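Local coordinates for protein cytochrome c-552 Ks_3358 (Candidatus Kuenenia stuttgartiensis, PDB 5MXZ) that binds one covalently attached heme c and, as a small c-type cytochrome similar to cytochrome c6, probably carries electrons in an anammox bacterium, at residues 21-25 / 26-30; 75-78 / 79-83; 55-58 / 59-62. The protein carries 1 engineered substitution. All coordinates share one frame; numbering follows the deposited sequence.

Interaction 1 of 3, residues 21-25 / 26-30; sequences GNPTD and LGEGL. With ZN (zinc ion), chain G; HEC (heme c), chain B; EDO (1,2-ethanediol), chain O.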
loop_
_atom_site.group_PDB
_atom_site.type_symbol
_atom_site.label_atom_id
_atom_site.label_comp_id
_atom_site.label_asym_id
_atom_site.label_seq_id
_atom_site.Cartn_x
_atom_site.Cartn_y
_atom_site.Cartn_z
ATOM N N GLY A 21 4.616 8.200 4.435
ATOM C CA GLY A 21 5.255 6.898 4.640
ATOM C C GLY A 21 5.074 6.343 6.045
ATOM O O GLY A 21 5.780 5.410 6.444
ATOM N N ASN A 22 4.115 6.914 6.779
ATOM C CA ASN A 22 3.810 6.532 8.158
ATOM C C ASN A 22 2.337 6.153 8.271
ATOM O O ASN A 22 1.485 6.855 7.717
ATOM C CB ASN A 22 4.107 7.688 9.121
ATOM C CG ASN A 22 5.563 8.114 9.103
ATOM O OD1 ASN A 22 6.465 7.310 9.332
ATOM N ND2 ASN A 22 5.797 9.392 8.837
ATOM N N PRO A 23 2.025 5.055 8.994
ATOM C CA PRO A 23 0.619 4.681 9.156
ATOM C C PRO A 23 -0.176 5.724 9.939
ATOM O O PRO A 23 0.380 6.395 10.813
ATOM C CB PRO A 23 0.689 3.366 9.950
ATOM C CG PRO A 23 2.014 3.387 10.624
ATOM C CD PRO A 23 2.923 4.092 9.660
ATOM N N THR A 24 -1.461 5.852 9.616
ATOM C CA THR A 24 -2.377 6.678 10.402
ATOM C C THR A 24 -2.657 5.981 11.732
ATOM O O THR A 24 -2.226 4.840 11.953
ATOM C CB THR A 24 -3.712 6.945 9.665
ATOM O OG1 THR A 24 -4.405 5.709 9.450
ATOM C CG2 THR A 24 -3.490 7.648 8.325
ATOM N N ASP A 25 -3.384 6.667 12.610
ATOM C CA ASP A 25 -3.842 6.095 13.869
ATOM C C ASP A 25 -4.657 4.810 13.637
ATOM O O ASP A 25 -4.438 3.804 14.325
ATOM C CB ASP A 25 -4.641 7.141 14.653
ATOM C CG ASP A 25 -5.053 6.656 16.025
ATOM O OD1 ASP A 25 -4.172 6.339 16.859
ATOM O OD2 ASP A 25 -6.273 6.600 16.276
ATOM N N LEU A 26 -5.572 4.846 12.663
ATOM C CA LEU A 26 -6.348 3.667 12.254
ATOM C C LEU A 26 -5.441 2.555 11.713
ATOM O O LEU A 26 -5.531 1.414 12.163
ATOM C CB LEU A 26 -7.424 4.050 11.220
ATOM C CG LEU A 26 -8.253 2.956 10.525
ATOM C CD1 LEU A 26 -9.167 2.216 11.495
ATOM C CD2 LEU A 26 -9.058 3.540 9.374
ATOM N N GLY A 27 -4.582 2.901 10.753
ATOM C CA GLY A 27 -3.632 1.952 10.157
ATOM C C GLY A 27 -2.810 1.180 11.176
ATOM O O GLY A 27 -2.767 -0.050 11.145
ATOM N N GLU A 28 -2.185 1.915 12.089
ATOM C CA GLU A 28 -1.340 1.330 13.130
ATOM C C GLU A 28 -2.113 0.433 14.099
ATOM O O GLU A 28 -1.604 -0.606 14.520
ATOM C CB GLU A 28 -0.599 2.421 13.899
ATOM C CG GLU A 28 0.688 1.902 14.510
ATOM C CD GLU A 28 1.321 2.847 15.506
ATOM O OE1 GLU A 28 1.209 4.086 15.366
ATOM O OE2 GLU A 28 1.963 2.331 16.441
ATOM N N GLY A 29 -3.337 0.842 14.439
ATOM C CA GLY A 29 -4.228 0.041 15.283
ATOM C C GLY A 29 -4.594 -1.299 14.664
ATOM O O GLY A 29 -4.782 -2.287 15.373
ATOM N N LEU A 30 -4.695 -1.328 13.338
ATOM C CA LEU A 30 -4.980 -2.564 12.612
ATOM C C LEU A 30 -3.731 -3.424 12.386
ATOM O O LEU A 30 -3.845 -4.621 12.103
ATOM C CB LEU A 30 -5.693 -2.257 11.292
ATOM C CG LEU A 30 -7.104 -1.665 11.417
ATOM C CD1 LEU A 30 -7.451 -0.908 10.150
ATOM C CD2 LEU A 30 -8.157 -2.721 11.734
HETATM ZN ZN ZN G . 3.362 3.257 17.406
HETATM FE FE HEC B . -2.332 -1.845 3.466
HETATM C CHA HEC B . -0.060 -3.994 4.896
HETATM C CHB HEC B . -0.237 -1.358 0.785
HETATM C CHC HEC B . -4.879 -0.189 1.832
HETATM C CHD HEC B . -4.045 -1.657 6.418
HETATM N NA HEC B . -0.459 -2.587 2.917
HETATM C C1A HEC B . 0.354 -3.377 3.633
HETATM C C2A HEC B . 1.647 -3.702 2.998
HETATM C C3A HEC B . 1.605 -2.921 1.756
HETATM C C4A HEC B . 0.268 -2.272 1.830
HETATM C CMA HEC B . 2.657 -2.826 0.675
HETATM C CAA HEC B . 2.734 -4.570 3.575
HETATM C CBA HEC B . 3.005 -5.906 2.936
HETATM C CGA HEC B . 4.281 -6.430 3.567
HETATM O O1A HEC B . 4.857 -5.795 4.478
HETATM O O2A HEC B . 4.725 -7.505 3.146
HETATM N NB HEC B . -2.538 -0.940 1.592
HETATM C C1B HEC B . -1.588 -0.805 0.632
HETATM C C2B HEC B . -2.011 -0.091 -0.606
HETATM C C3B HEC B . -3.401 0.235 -0.255
HETATM C C4B HEC B . -3.613 -0.302 1.099
HETATM C CMB HEC B . -1.218 0.221 -1.848
HETATM C CAB HEC B . -4.403 0.933 -1.076
HETATM C CBB HEC B . -4.887 0.191 -2.303
HETATM N NC HEC B . -4.188 -1.064 4.024
HETATM C C1C HEC B . -5.070 -0.371 3.276
HETATM C C2C HEC B . -6.287 0.110 3.994
HETATM C C3C HEC B . -6.011 -0.359 5.360
HETATM C C4C HEC B . -4.699 -1.031 5.269
HETATM C CMC HEC B . -7.466 0.877 3.449
HETATM C CAC HEC B . -6.841 -0.153 6.588
HETATM C CBC HEC B . -8.241 -0.711 6.628
HETATM N ND HEC B . -2.104 -2.718 5.339
HETATM C C1D HEC B . -2.878 -2.546 6.428
HETATM C C2D HEC B . -2.466 -3.314 7.624
HETATM C C3D HEC B . -1.258 -4.010 7.162
HETATM C C4D HEC B . -1.146 -3.553 5.761
HETATM C CMD HEC B . -3.108 -3.355 8.986
HETATM C CAD HEC B . -0.370 -4.983 7.886
HETATM C CBD HEC B . -0.822 -6.365 7.385
HETATM C CGD HEC B . 0.284 -7.244 6.822
HETATM O O1D HEC B . 0.021 -8.447 6.582
HETATM O O2D HEC B . 1.429 -6.782 6.605
HETATM C C1 EDO O . 0.253 10.203 10.261
HETATM O O1 EDO O . 0.607 9.569 9.026
HETATM C C2 EDO O . 1.136 11.426 10.481
HETATM O O2 EDO O . 2.512 11.042 10.366
HETATM O O HOH W 1 3.677 5.173 16.942
#

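Interaction 2 of 3, residues 75-78 / 79-83; sequences ALVP and VVRGF. With HEC (heme c), chain B; EDO (1,2-ethanediol), chain N.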
loop_
_atom_site.group_PDB
_atom_site.type_symbol
_atom_site.label_atom_id
_atom_site.label_comp_id
_atom_site.label_asym_id
_atom_site.label_seq_id
_atom_site.Cartn_x
_atom_site.Cartn_y
_atom_site.Cartn_z
ATOM N N ALA A 75 0.614 0.268 -10.663
ATOM C CA ALA A 75 0.810 1.724 -10.551
ATOM C C ALA A 75 1.007 2.218 -9.108
ATOM O O ALA A 75 1.603 3.279 -8.884
ATOM C CB ALA A 75 -0.345 2.463 -11.203
ATOM N N LEU A 76 0.505 1.446 -8.144
ATOM C CA LEU A 76 0.668 1.759 -6.718
ATOM C C LEU A 76 2.058 1.431 -6.166
ATOM O O LEU A 76 2.446 1.964 -5.122
ATOM C CB LEU A 76 -0.420 1.060 -5.884
ATOM C CG LEU A 76 -1.828 1.667 -5.922
ATOM C CD1 LEU A 76 -2.848 0.636 -5.475
ATOM C CD2 LEU A 76 -1.935 2.930 -5.073
ATOM N N VAL A 77 2.799 0.557 -6.852
ATOM C CA VAL A 77 4.142 0.142 -6.392
ATOM C C VAL A 77 5.112 1.339 -6.221
ATOM O O VAL A 77 5.666 1.487 -5.127
ATOM C CB VAL A 77 4.751 -1.035 -7.218
ATOM C CG1 VAL A 77 6.158 -1.389 -6.741
ATOM C CG2 VAL A 77 3.870 -2.272 -7.128
ATOM N N PRO A 78 5.288 2.207 -7.259
ATOM C CA PRO A 78 6.201 3.353 -7.044
ATOM C C PRO A 78 5.723 4.379 -6.006
ATOM O O PRO A 78 6.531 5.184 -5.529
ATOM C CB PRO A 78 6.318 3.996 -8.432
ATOM C CG PRO A 78 5.156 3.499 -9.205
ATOM C CD PRO A 78 4.844 2.137 -8.669
ATOM N N VAL A 79 4.432 4.351 -5.667
ATOM C CA VAL A 79 3.905 5.170 -4.572
ATOM C C VAL A 79 4.368 4.601 -3.219
ATOM O O VAL A 79 4.922 5.333 -2.391
ATOM C CB VAL A 79 2.364 5.324 -4.639
ATOM C CG1 VAL A 79 1.861 6.180 -3.485
ATOM C CG2 VAL A 79 1.939 5.940 -5.970
ATOM N N VAL A 80 4.153 3.299 -3.020
ATOM C CA VAL A 80 4.602 2.566 -1.825
ATOM C C VAL A 80 6.121 2.721 -1.631
ATOM O O VAL A 80 6.602 2.918 -0.502
ATOM C CB VAL A 80 4.186 1.069 -1.891
ATOM C CG1 VAL A 80 4.872 0.239 -0.812
ATOM C CG2 VAL A 80 2.669 0.922 -1.777
ATOM N N ARG A 81 6.845 2.664 -2.747
ATOM C CA ARG A 81 8.300 2.839 -2.791
ATOM C C ARG A 81 8.779 4.252 -2.426
ATOM O O ARG A 81 9.947 4.436 -2.064
ATOM C CB ARG A 81 8.830 2.474 -4.181
ATOM C CG ARG A 81 8.717 1.006 -4.569
ATOM C CD ARG A 81 9.711 0.158 -3.808
ATOM N NE ARG A 81 9.686 -1.247 -4.204
ATOM C CZ ARG A 81 10.028 -2.259 -3.413
ATOM N NH1 ARG A 81 10.416 -2.043 -2.159
ATOM N NH2 ARG A 81 9.985 -3.502 -3.877
ATOM N N GLY A 82 7.886 5.235 -2.542
ATOM C CA GLY A 82 8.167 6.612 -2.135
ATOM C C GLY A 82 8.599 7.531 -3.263
ATOM O O GLY A 82 9.132 8.613 -3.004
ATOM N N PHE A 83 8.354 7.110 -4.507
ATOM C CA PHE A 83 8.789 7.844 -5.707
ATOM C C PHE A 83 7.694 8.728 -6.325
ATOM O O PHE A 83 8.007 9.657 -7.081
ATOM C CB PHE A 83 9.323 6.885 -6.791
ATOM C CG PHE A 83 10.371 5.903 -6.315
ATOM C CD1 PHE A 83 11.408 6.290 -5.447
ATOM C CD2 PHE A 83 10.353 4.584 -6.784
ATOM C CE1 PHE A 83 12.375 5.371 -5.037
ATOM C CE2 PHE A 83 11.321 3.665 -6.378
ATOM C CZ PHE A 83 12.329 4.059 -5.504
HETATM FE FE HEC B . -2.332 -1.845 3.466
HETATM C CHA HEC B . -0.060 -3.994 4.896
HETATM C CHB HEC B . -0.237 -1.358 0.785
HETATM C CHC HEC B . -4.879 -0.189 1.832
HETATM C CHD HEC B . -4.045 -1.657 6.418
HETATM N NA HEC B . -0.459 -2.587 2.917
HETATM C C1A HEC B . 0.354 -3.377 3.633
HETATM C C2A HEC B . 1.647 -3.702 2.998
HETATM C C3A HEC B . 1.605 -2.921 1.756
HETATM C C4A HEC B . 0.268 -2.272 1.830
HETATM C CMA HEC B . 2.657 -2.826 0.675
HETATM C CAA HEC B . 2.734 -4.570 3.575
HETATM C CBA HEC B . 3.005 -5.906 2.936
HETATM C CGA HEC B . 4.281 -6.430 3.567
HETATM O O1A HEC B . 4.857 -5.795 4.478
HETATM O O2A HEC B . 4.725 -7.505 3.146
HETATM N NB HEC B . -2.538 -0.940 1.592
HETATM C C1B HEC B . -1.588 -0.805 0.632
HETATM C C2B HEC B . -2.011 -0.091 -0.606
HETATM C C3B HEC B . -3.401 0.235 -0.255
HETATM C C4B HEC B . -3.613 -0.302 1.099
HETATM C CMB HEC B . -1.218 0.221 -1.848
HETATM C CAB HEC B . -4.403 0.933 -1.076
HETATM C CBB HEC B . -4.887 0.191 -2.303
HETATM N NC HEC B . -4.188 -1.064 4.024
HETATM C C1C HEC B . -5.070 -0.371 3.276
HETATM C C2C HEC B . -6.287 0.110 3.994
HETATM C C3C HEC B . -6.011 -0.359 5.360
HETATM C C4C HEC B . -4.699 -1.031 5.269
HETATM C CMC HEC B . -7.466 0.877 3.449
HETATM C CAC HEC B . -6.841 -0.153 6.588
HETATM C CBC HEC B . -8.241 -0.711 6.628
HETATM N ND HEC B . -2.104 -2.718 5.339
HETATM C C1D HEC B . -2.878 -2.546 6.428
HETATM C C2D HEC B . -2.466 -3.314 7.624
HETATM C C3D HEC B . -1.258 -4.010 7.162
HETATM C C4D HEC B . -1.146 -3.553 5.761
HETATM C CMD HEC B . -3.108 -3.355 8.986
HETATM C CAD HEC B . -0.370 -4.983 7.886
HETATM C CBD HEC B . -0.822 -6.365 7.385
HETATM C CGD HEC B . 0.284 -7.244 6.822
HETATM O O1D HEC B . 0.021 -8.447 6.582
HETATM O O2D HEC B . 1.429 -6.782 6.605
HETATM C C1 EDO N . 5.100 7.002 0.809
HETATM O O1 EDO N . 5.702 5.706 0.917
HETATM C C2 EDO N . 3.614 6.848 0.504
HETATM O O2 EDO N . 3.004 6.064 1.534
#

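Interaction 3 of 3, residues 55-58 / 59-62; sequences EGTP and EMMM. With HEC (heme c), chain B.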
loop_
_atom_site.group_PDB
_atom_site.type_symbol
_atom_site.label_atom_id
_atom_site.label_comp_id
_atom_site.label_asym_id
_atom_site.label_seq_id
_atom_site.Cartn_x
_atom_site.Cartn_y
_atom_site.Cartn_z
ATOM N N GLU A 55 -4.667 -9.237 -2.220
ATOM C CA GLU A 55 -5.285 -10.193 -1.301
ATOM C C GLU A 55 -5.582 -9.652 0.090
ATOM O O GLU A 55 -6.465 -10.171 0.773
ATOM C CB GLU A 55 -4.429 -11.452 -1.196
ATOM C CG GLU A 55 -4.361 -12.253 -2.488
ATOM C CD GLU A 55 -3.249 -13.280 -2.481
ATOM O OE1 GLU A 55 -2.885 -13.752 -3.575
ATOM O OE2 GLU A 55 -2.724 -13.616 -1.393
ATOM N N GLY A 56 -4.849 -8.618 0.498
ATOM C CA GLY A 56 -4.946 -8.074 1.849
ATOM C C GLY A 56 -4.468 -9.057 2.901
ATOM O O GLY A 56 -3.696 -9.979 2.608
ATOM N N THR A 57 -4.937 -8.840 4.127
ATOM C CA THR A 57 -4.635 -9.683 5.277
ATOM C C THR A 57 -5.909 -9.719 6.123
ATOM O O THR A 57 -6.414 -8.652 6.498
ATOM C CB THR A 57 -3.455 -9.115 6.109
ATOM O OG1 THR A 57 -2.291 -9.004 5.280
ATOM C CG2 THR A 57 -3.132 -10.012 7.317
ATOM N N PRO A 58 -6.429 -10.935 6.418
ATOM C CA PRO A 58 -7.653 -11.089 7.215
ATOM C C PRO A 58 -7.601 -10.250 8.488
ATOM O O PRO A 58 -6.582 -10.257 9.189
ATOM C CB PRO A 58 -7.658 -12.580 7.559
ATOM C CG PRO A 58 -6.961 -13.222 6.412
ATOM C CD PRO A 58 -5.897 -12.245 5.988
ATOM N N GLU A 59 -8.673 -9.494 8.736
ATOM C CA GLU A 59 -8.830 -8.647 9.935
ATOM C C GLU A 59 -7.895 -7.432 10.007
ATOM O O GLU A 59 -7.895 -6.706 11.006
ATOM C CB GLU A 59 -8.735 -9.471 11.244
ATOM C CG GLU A 59 -9.589 -10.737 11.329
ATOM C CD GLU A 59 -11.005 -10.564 10.808
ATOM O OE1 GLU A 59 -11.469 -11.453 10.066
ATOM O OE2 GLU A 59 -11.656 -9.545 11.122
ATOM N N MET A 60 -7.118 -7.202 8.949
ATOM C CA MET A 60 -6.134 -6.112 8.930
ATOM C C MET A 60 -6.289 -5.186 7.726
ATOM O O MET A 60 -6.415 -3.966 7.882
ATOM C CB MET A 60 -4.712 -6.677 8.994
ATOM C CG MET A 60 -4.389 -7.456 10.263
ATOM S SD MET A 60 -2.620 -7.702 10.442
ATOM C CE MET A 60 -2.584 -9.037 11.630
ATOM N N MET A 61 -6.276 -5.778 6.533
ATOM C CA MET A 61 -6.359 -5.038 5.279
ATOM C C MET A 61 -7.278 -5.789 4.320
ATOM O O MET A 61 -7.108 -6.998 4.115
ATOM C CB MET A 61 -4.949 -4.877 4.673
ATOM C CG MET A 61 -4.882 -4.025 3.412
ATOM S SD MET A 61 -3.189 -3.723 2.846
ATOM C CE MET A 61 -3.488 -3.774 1.081
ATOM N N MET A 62 -8.251 -5.076 3.753
ATOM C CA MET A 62 -9.155 -5.648 2.747
ATOM C C MET A 62 -8.394 -5.993 1.453
ATOM O O MET A 62 -7.370 -5.358 1.157
ATOM C CB MET A 62 -10.363 -4.721 2.469
ATOM C CG MET A 62 -10.047 -3.355 1.853
ATOM S SD MET A 62 -9.314 -2.169 3.008
ATOM C CE MET A 62 -10.749 -1.622 3.933
HETATM FE FE HEC B . -2.332 -1.845 3.466
HETATM C CHA HEC B . -0.060 -3.994 4.896
HETATM C CHB HEC B . -0.237 -1.358 0.785
HETATM C CHC HEC B . -4.879 -0.189 1.832
HETATM C CHD HEC B . -4.045 -1.657 6.418
HETATM N NA HEC B . -0.459 -2.587 2.917
HETATM C C1A HEC B . 0.354 -3.377 3.633
HETATM C C2A HEC B . 1.647 -3.702 2.998
HETATM C C3A HEC B . 1.605 -2.921 1.756
HETATM C C4A HEC B . 0.268 -2.272 1.830
HETATM C CMA HEC B . 2.657 -2.826 0.675
HETATM C CAA HEC B . 2.734 -4.570 3.575
HETATM C CBA HEC B . 3.005 -5.906 2.936
HETATM C CGA HEC B . 4.281 -6.430 3.567
HETATM O O1A HEC B . 4.857 -5.795 4.478
HETATM O O2A HEC B . 4.725 -7.505 3.146
HETATM N NB HEC B . -2.538 -0.940 1.592
HETATM C C1B HEC B . -1.588 -0.805 0.632
HETATM C C2B HEC B . -2.011 -0.091 -0.606
HETATM C C3B HEC B . -3.401 0.235 -0.255
HETATM C C4B HEC B . -3.613 -0.302 1.099
HETATM C CMB HEC B . -1.218 0.221 -1.848
HETATM C CAB HEC B . -4.403 0.933 -1.076
HETATM C CBB HEC B . -4.887 0.191 -2.303
HETATM N NC HEC B . -4.188 -1.064 4.024
HETATM C C1C HEC B . -5.070 -0.371 3.276
HETATM C C2C HEC B . -6.287 0.110 3.994
HETATM C C3C HEC B . -6.011 -0.359 5.360
HETATM C C4C HEC B . -4.699 -1.031 5.269
HETATM C CMC HEC B . -7.466 0.877 3.449
HETATM C CAC HEC B . -6.841 -0.153 6.588
HETATM C CBC HEC B . -8.241 -0.711 6.628
HETATM N ND HEC B . -2.104 -2.718 5.339
HETATM C C1D HEC B . -2.878 -2.546 6.428
HETATM C C2D HEC B . -2.466 -3.314 7.624
HETATM C C3D HEC B . -1.258 -4.010 7.162
HETATM C C4D HEC B . -1.146 -3.553 5.761
HETATM C CMD HEC B . -3.108 -3.355 8.986
HETATM C CAD HEC B . -0.370 -4.983 7.886
HETATM C CBD HEC B . -0.822 -6.365 7.385
HETATM C CGD HEC B . 0.284 -7.244 6.822
HETATM O O1D HEC B . 0.021 -8.447 6.582
HETATM O O2D HEC B . 1.429 -6.782 6.605
#

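Interaction 1 of 3, residues 21-25 / 26-30
Thr24 is the N-cap residue of helix 25-30 and meets Gly27 in its first turn. The helix stands beside the heme c of this small c-type cytochrome. Thr24 OG1 sits between the backbone N and the carbonyl carbon (chi1 63°), which turns it toward the first turn of the helix. There it accepts from Gly27 N at 3.1 Å, an almost straight bond with an N-H...O angle of 170°. The same OG1 is also hydrogen-bonded to Thr15 O, so the cap ties the helix start to the loop of the heme-binding cysteines. The backbone continues the winding. Thr24 O accepts from Glu28 N at 2.9 Å, and Asp25 O accepts from Gly29 N at 3.2 Å.

Pro23 packs against the same turn from outside the helix, with its CB 3.9 Å from Glu28 N. Gly27 is buried, and its lack of a side chain lets Pro23 and the backbone of Thr24 lie close. On the heme side, Leu30 CD1 reaches HEC CBC at 3.6 Å.

Glu28 leads away from the turn to a metal. Its CB is 3.5 Å from Thr24 O. Beyond CG the chain runs out extended, and the carboxylate ends at a zinc ion. Glu28 OE2 binds the zinc at 1.9 Å. A water on the same zinc donates to Glu28 OE1 at 3.1 Å.

Interaction 2 of 3, residues 75-78 / 79-83
Pro78 and Val79 are neighbours in the short helix 77-80, and with Val77 they account for most of the surface buried here. Pro78 has its ring on the outer side of the turn, where its CB makes a loose apolar contact with Phe83 CD2 at 4.4 Å. Pro78 O accepts from Phe83 N at 2.8 Å, with the donor nearly in line with the carbonyl bond (C=O...N angle 178°). Inside this bond, Gly82 N donates to Val79 O at 3.0 Å. The two bonds make a Schellman motif. Gly82, with positive phi (97°), is the first residue to leave helical angles, and the chain folds back so that Phe83 comes beside Pro78. Arg81 O stands 3.9 Å above one face of the Phe83 ring, offset toward the rim.

Val79 sits against the preceding turn, its CB 3.4 Å from Leu76 O. That oxygen also accepts from Val80 N at 3.0 Å, a nearly straight bond (N-H...O angle 172°). The Val79 side chain packs on Met6 and Phe9 of helix 5-12. In this C-terminal part of the cytochrome c fold, Leu76 and Val80 line the heme pocket. Leu76 CD1 touches HEC CBB at 3.8 Å.

Val77 lies side by side with Arg81, the two pointing the same way, and Val77 CG1 is 4.1 Å from Arg81 CG. Val77 O accepts from Arg81 N. A bend at chi2 turns the Arg81 chain toward Asp46 and Gln41. Its guanidinium forms a salt bridge with Asp46 and a hydrogen bond to Gln41.

Interaction 3 of 3, residues 55-58 / 59-62
Thr57 and Met61 face each other as an antiparallel hydrogen-bonded pair, and Met60 joins them to make a classic beta bulge. The bulge lies in the loop that carries the methionine ligand of a c-type cytochrome. The backbone bonds define it. Thr57 N donates to Met61 O at 2.8 Å. In return Thr57 O is gripped twice. Met61 N comes in the carbonyl plane at 2.9 Å, and Met60 N is tilted 33° from that plane. Gly56 has positive phi, and its CA makes a CH...O contact with Met61 O at 3.3 Å.

Polar side-chain contact is made by Thr57. Its OG1 donates to HEC O1D of a heme propionate at 2.7 Å and is also hydrogen-bonded to Gln52. This pins the loop to the propionate edge of the heme.

Apolar packing comes from the methionines and Thr57. The Met60 side chain crosses that of Thr57 at a slant, with Met60 SD 3.9 Å from Thr57 CG2. Met62 SD lies by another edge of the heme, on the face that Met61 occupies, 3.6 Å from HEC CMC.

Metal binding belongs to Met61. With CG anti to its backbone N (chi1 -175°), the chain is extended as far as SD and bends there at chi3. His17 is the other axial ligand, and Met61 SD binds the heme iron at 2.2 Å.

Overall arrangement
All three contacts are local, each within one continuous stretch, and all touch the same heme c. Interactions 1 and 3 are surface contacts and touch one another, with Leu30 O 3.4 Å from Met60 CG. Interaction 2 is partly buried. It lies nearer the chain's centre and does not touch the other two; it is on the opposite side of that centre from interaction 3. Their chemistry follows their place. Interaction 1 starts a helix and reaches a zinc ion at the surface. Interaction 2 caps the C-terminal side of a short helix and offers the heme mainly apolar side chains. Interaction 3 is a loop that follows helix 46-55, and it supplies both a propionate hydrogen bond and an iron ligand.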